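Local structure of saframycin Mx1 synthetase B (Legionella pneumophila subsp. pneumophila, 3KXW) at residues T40-A54 against L76-A88. The protein is probably an enzyme of the ANL superfamily, with an AMP-binding domain and a smaller C-terminal domain. Numbering follows the deposited sequence.
Sequences TMTYEQLDQHAKAIA and LPLIQAFLGCLYA
Tyr87 OH donates a hydrogen bond of 2.6 Å to Asp47 OD1, entering on the anti lone pair, with that oxygen at the edge of the ring and in its plane. The other carboxylate oxygen, Asp47 OD2, is met on the syn side, from somewhat out of the carboxylate plane, by Lys51 NZ in a 2.8 Å salt bridge, one helical turn on. The tyrosine ring is a knob set among Asp47, Ala50, Lys51 and Ala54; the short alanine side chain lets the ring settle with its face over Ala50 CB, a CH-pi contact. Segments 43-54 and 76-87 of two AMP-binding-domain helices, crossing at -60° with axes 7.4 Å apart, come closest at Ala50 and Gly84, where small residues let Gly84 CA reach 3.4 Å from Ala50 O. With CG anti to its own carbonyl carbon and the chain extended beyond, Gln80 runs alongside His49 and lays its amide over one ring face, offset toward the rim, planes 10° apart; a water donates to Gln80 OE1 at 2.7 Å and accepts a weak bond from His49 ND1. Trp159 meets the Tyr87 ring. Small residues thus set the helix spacing, while the lysine probably helps keep the buried carboxylate ionised, a strong acceptor for the tyrosine hydroxyl.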
loop_
_atom_site.group_PDB
_atom_site.type_symbol
_atom_site.label_atom_id
_atom_site.label_comp_id
_atom_site.label_asym_id
_atom_site.label_seq_id
_atom_site.Cartn_x
_atom_site.Cartn_y
_atom_site.Cartn_z
ATOM N N THR A 40 14.120 18.572 5.082
ATOM C CA THR A 40 12.906 19.213 4.589
ATOM C C THR A 40 13.176 19.849 3.232
ATOM O O THR A 40 14.273 20.332 2.984
ATOM C CB THR A 40 12.417 20.283 5.602
ATOM O OG1 THR A 40 11.828 19.627 6.736
ATOM C CG2 THR A 40 11.343 21.206 4.982
HETATM N N MSE A 41 12.195 19.841 2.349
HETATM C CA MSE A 41 12.326 20.641 1.133
HETATM C C MSE A 41 11.115 21.520 0.928
HETATM O O MSE A 41 9.978 21.131 1.212
HETATM C CB MSE A 41 12.607 19.792 -0.118
HETATM C CG MSE A 41 11.587 18.740 -0.448
HETATM SE SE MSE A 41 12.121 17.899 -2.168
HETATM C CE MSE A 41 13.992 18.491 -2.162
ATOM N N THR A 42 11.382 22.731 0.471
ATOM C CA THR A 42 10.342 23.704 0.209
ATOM C C THR A 42 9.851 23.498 -1.218
ATOM O O THR A 42 10.430 22.715 -1.959
ATOM C CB THR A 42 10.902 25.116 0.325
ATOM O OG1 THR A 42 11.936 25.280 -0.646
ATOM C CG2 THR A 42 11.494 25.339 1.724
ATOM N N TYR A 43 8.776 24.190 -1.607
ATOM C CA TYR A 43 8.344 24.136 -3.007
ATOM C C TYR A 43 9.424 24.643 -3.969
ATOM O O TYR A 43 9.678 24.042 -5.010
ATOM C CB TYR A 43 7.030 24.893 -3.198
ATOM C CG TYR A 43 5.826 24.033 -2.873
ATOM C CD1 TYR A 43 5.231 24.075 -1.628
ATOM C CD2 TYR A 43 5.309 23.173 -3.807
ATOM C CE1 TYR A 43 4.137 23.272 -1.328
ATOM C CE2 TYR A 43 4.212 22.370 -3.525
ATOM C CZ TYR A 43 3.633 22.429 -2.278
ATOM O OH TYR A 43 2.558 21.616 -1.981
ATOM N N GLU A 44 10.082 25.744 -3.621
ATOM C CA GLU A 44 11.152 26.240 -4.488
ATOM C C GLU A 44 12.179 25.145 -4.732
ATOM O O GLU A 44 12.624 24.936 -5.858
ATOM C CB GLU A 44 11.821 27.468 -3.868
ATOM C CG GLU A 44 13.072 27.950 -4.581
ATOM C CD GLU A 44 13.625 29.196 -3.923
ATOM O OE1 GLU A 44 14.500 29.068 -3.050
ATOM O OE2 GLU A 44 13.156 30.304 -4.251
ATOM N N GLN A 45 12.563 24.446 -3.674
ATOM C CA GLN A 45 13.588 23.398 -3.794
ATOM C C GLN A 45 13.111 22.195 -4.617
ATOM O O GLN A 45 13.825 21.690 -5.502
ATOM C CB GLN A 45 14.042 22.928 -2.411
ATOM C CG GLN A 45 14.854 23.959 -1.620
ATOM C CD GLN A 45 15.203 23.453 -0.224
ATOM O OE1 GLN A 45 14.323 23.079 0.550
ATOM N NE2 GLN A 45 16.499 23.439 0.097
ATOM N N LEU A 46 11.906 21.727 -4.311
ATOM C CA LEU A 46 11.328 20.617 -5.050
ATOM C C LEU A 46 11.282 20.918 -6.557
ATOM O O LEU A 46 11.704 20.114 -7.391
ATOM C CB LEU A 46 9.929 20.330 -4.497
ATOM C CG LEU A 46 9.116 19.216 -5.138
ATOM C CD1 LEU A 46 9.857 17.887 -5.059
ATOM C CD2 LEU A 46 7.709 19.123 -4.511
ATOM N N ASP A 47 10.762 22.082 -6.909
ATOM C CA ASP A 47 10.738 22.526 -8.306
ATOM C C ASP A 47 12.159 22.594 -8.927
ATOM O O ASP A 47 12.382 22.131 -10.066
ATOM C CB ASP A 47 10.052 23.898 -8.349
ATOM C CG ASP A 47 9.952 24.483 -9.742
ATOM O OD1 ASP A 47 9.396 23.831 -10.640
ATOM O OD2 ASP A 47 10.398 25.634 -9.908
ATOM N N GLN A 48 13.124 23.156 -8.203
ATOM C CA GLN A 48 14.488 23.238 -8.745
ATOM C C GLN A 48 15.119 21.845 -8.957
ATOM O O GLN A 48 15.725 21.586 -10.005
ATOM C CB GLN A 48 15.414 24.139 -7.895
ATOM C CG GLN A 48 15.121 25.660 -8.009
ATOM C CD GLN A 48 15.071 26.153 -9.448
ATOM O OE1 GLN A 48 14.030 26.607 -9.923
ATOM N NE2 GLN A 48 16.197 26.095 -10.137
ATOM N N HIS A 49 14.990 20.956 -7.969
ATOM C CA HIS A 49 15.484 19.580 -8.130
ATOM C C HIS A 49 14.822 18.854 -9.298
ATOM O O HIS A 49 15.496 18.229 -10.106
ATOM C CB HIS A 49 15.335 18.765 -6.832
ATOM C CG HIS A 49 16.376 19.092 -5.809
ATOM N ND1 HIS A 49 17.677 18.649 -5.908
ATOM C CD2 HIS A 49 16.319 19.841 -4.683
ATOM C CE1 HIS A 49 18.377 19.103 -4.882
ATOM N NE2 HIS A 49 17.579 19.837 -4.127
ATOM N N ALA A 50 13.497 18.955 -9.393
ATOM C CA ALA A 50 12.756 18.356 -10.501
ATOM C C ALA A 50 13.239 18.845 -11.861
ATOM O O ALA A 50 13.419 18.052 -12.803
ATOM C CB ALA A 50 11.239 18.583 -10.329
ATOM N N LYS A 51 13.456 20.155 -11.975
ATOM C CA LYS A 51 13.989 20.720 -13.217
ATOM C C LYS A 51 15.384 20.207 -13.538
ATOM O O LYS A 51 15.664 19.857 -14.693
ATOM C CB LYS A 51 13.993 22.254 -13.160
ATOM C CG LYS A 51 12.589 22.842 -13.182
ATOM C CD LYS A 51 12.555 24.282 -12.671
ATOM C CE LYS A 51 11.398 25.043 -13.292
ATOM N NZ LYS A 51 11.082 26.265 -12.522
ATOM N N ALA A 52 16.251 20.161 -12.526
ATOM C CA ALA A 52 17.613 19.654 -12.705
ATOM C C ALA A 52 17.608 18.200 -13.186
ATOM O O ALA A 52 18.374 17.814 -14.075
ATOM C CB ALA A 52 18.405 19.786 -11.400
ATOM N N ILE A 53 16.746 17.388 -12.583
ATOM C CA ILE A 53 16.675 15.983 -12.951
ATOM C C ILE A 53 16.086 15.827 -14.339
ATOM O O ILE A 53 16.592 15.041 -15.153
ATOM C CB ILE A 53 15.859 15.180 -11.910
ATOM C CG1 ILE A 53 16.646 15.126 -10.602
ATOM C CG2 ILE A 53 15.491 13.780 -12.451
ATOM C CD1 ILE A 53 15.792 14.802 -9.363
ATOM N N ALA A 54 15.035 16.586 -14.633
ATOM C CA ALA A 54 14.453 16.545 -15.974
ATOM C C ALA A 54 15.467 16.977 -17.051
ATOM O O ALA A 54 15.513 16.403 -18.143
ATOM C CB ALA A 54 13.156 17.383 -16.044
ATOM N N LEU A 76 13.553 11.600 0.350
ATOM C CA LEU A 76 13.334 12.746 -0.517
ATOM C C LEU A 76 13.885 12.505 -1.929
ATOM O O LEU A 76 13.310 13.024 -2.893
ATOM C CB LEU A 76 13.902 14.036 0.090
ATOM C CG LEU A 76 13.257 14.451 1.424
ATOM C CD1 LEU A 76 13.824 15.793 1.875
ATOM C CD2 LEU A 76 11.743 14.532 1.282
ATOM N N PRO A 77 14.993 11.742 -2.064
ATOM C CA PRO A 77 15.476 11.534 -3.448
ATOM C C PRO A 77 14.447 10.844 -4.359
ATOM O O PRO A 77 14.306 11.221 -5.526
ATOM C CB PRO A 77 16.727 10.664 -3.267
ATOM C CG PRO A 77 17.247 11.059 -1.898
ATOM C CD PRO A 77 16.011 11.357 -1.057
ATOM N N LEU A 78 13.719 9.862 -3.838
ATOM C CA LEU A 78 12.667 9.229 -4.642
ATOM C C LEU A 78 11.658 10.272 -5.139
ATOM O O LEU A 78 11.251 10.256 -6.293
ATOM C CB LEU A 78 11.971 8.116 -3.870
ATOM C CG LEU A 78 10.680 7.525 -4.465
ATOM C CD1 LEU A 78 10.928 6.980 -5.879
ATOM C CD2 LEU A 78 10.192 6.410 -3.562
ATOM N N ILE A 79 11.262 11.184 -4.263
ATOM C CA ILE A 79 10.241 12.187 -4.607
ATOM C C ILE A 79 10.768 13.187 -5.632
ATOM O O ILE A 79 10.071 13.553 -6.587
ATOM C CB ILE A 79 9.758 12.927 -3.339
ATOM C CG1 ILE A 79 9.061 11.939 -2.385
ATOM C CG2 ILE A 79 8.821 14.073 -3.717
ATOM C CD1 ILE A 79 8.844 12.497 -0.936
ATOM N N GLN A 80 12.010 13.620 -5.456
ATOM C CA GLN A 80 12.630 14.503 -6.454
ATOM C C GLN A 80 12.697 13.810 -7.825
ATOM O O GLN A 80 12.420 14.426 -8.852
ATOM C CB GLN A 80 14.043 14.887 -6.001
ATOM C CG GLN A 80 14.071 15.694 -4.698
ATOM C CD GLN A 80 15.412 15.656 -4.005
ATOM O OE1 GLN A 80 16.388 15.156 -4.546
ATOM N NE2 GLN A 80 15.460 16.155 -2.781
ATOM N N ALA A 81 13.094 12.539 -7.832
ATOM C CA ALA A 81 13.286 11.797 -9.091
ATOM C C ALA A 81 11.950 11.592 -9.789
ATOM O O ALA A 81 11.844 11.743 -11.007
ATOM C CB ALA A 81 14.001 10.439 -8.839
ATOM N N PHE A 82 10.918 11.274 -9.010
ATOM C CA PHE A 82 9.575 11.082 -9.547
ATOM C C PHE A 82 9.088 12.372 -10.235
ATOM O O PHE A 82 8.612 12.344 -11.374
ATOM C CB PHE A 82 8.612 10.654 -8.423
ATOM C CG PHE A 82 7.217 10.276 -8.908
ATOM C CD1 PHE A 82 6.915 8.963 -9.220
ATOM C CD2 PHE A 82 6.226 11.236 -9.047
ATOM C CE1 PHE A 82 5.626 8.595 -9.670
ATOM C CE2 PHE A 82 4.927 10.884 -9.493
ATOM C CZ PHE A 82 4.643 9.561 -9.804
ATOM N N LEU A 83 9.199 13.507 -9.558
ATOM C CA LEU A 83 8.738 14.737 -10.181
ATOM C C LEU A 83 9.629 15.067 -11.389
ATOM O O LEU A 83 9.157 15.559 -12.424
ATOM C CB LEU A 83 8.765 15.903 -9.187
ATOM C CG LEU A 83 7.646 15.878 -8.149
ATOM C CD1 LEU A 83 7.801 17.065 -7.252
ATOM C CD2 LEU A 83 6.320 15.957 -8.856
ATOM N N GLY A 84 10.917 14.803 -11.250
ATOM C CA GLY A 84 11.857 15.059 -12.331
ATOM C C GLY A 84 11.438 14.284 -13.582
ATOM O O GLY A 84 11.500 14.812 -14.692
ATOM N N CYS A 85 10.964 13.047 -13.401
ATOM C CA CYS A 85 10.442 12.275 -14.539
ATOM C C CYS A 85 9.250 12.971 -15.163
ATOM O O CYS A 85 9.165 13.107 -16.381
ATOM C CB CYS A 85 10.020 10.857 -14.138
ATOM S SG CYS A 85 11.370 9.776 -13.743
ATOM N N LEU A 86 8.304 13.396 -14.335
ATOM C CA LEU A 86 7.120 14.041 -14.867
ATOM C C LEU A 86 7.457 15.329 -15.633
ATOM O O LEU A 86 6.873 15.602 -16.681
ATOM C CB LEU A 86 6.087 14.352 -13.764
ATOM C CG LEU A 86 5.519 13.183 -12.950
ATOM C CD1 LEU A 86 4.214 13.548 -12.259
ATOM C CD2 LEU A 86 5.381 11.933 -13.773
ATOM N N TYR A 87 8.363 16.135 -15.082
ATOM C CA TYR A 87 8.780 17.364 -15.750
ATOM C C TYR A 87 9.408 17.101 -17.112
ATOM O O TYR A 87 9.388 17.973 -17.961
ATOM C CB TYR A 87 9.801 18.124 -14.923
ATOM C CG TYR A 87 9.265 19.033 -13.830
ATOM C CD1 TYR A 87 8.406 18.570 -12.839
ATOM C CD2 TYR A 87 9.693 20.355 -13.753
ATOM C CE1 TYR A 87 7.970 19.422 -11.806
ATOM C CE2 TYR A 87 9.252 21.213 -12.739
ATOM C CZ TYR A 87 8.403 20.738 -11.765
ATOM O OH TYR A 87 8.008 21.619 -10.765
ATOM N N ALA A 88 9.995 15.926 -17.298
ATOM C CA ALA A 88 10.565 15.560 -18.597
ATOM C C ALA A 88 9.544 14.910 -19.534
ATOM O O ALA A 88 9.873 14.560 -20.668
ATOM C CB ALA A 88 11.760 14.641 -18.403
HETATM O O HOH W 1 18.123 15.863 -6.506
#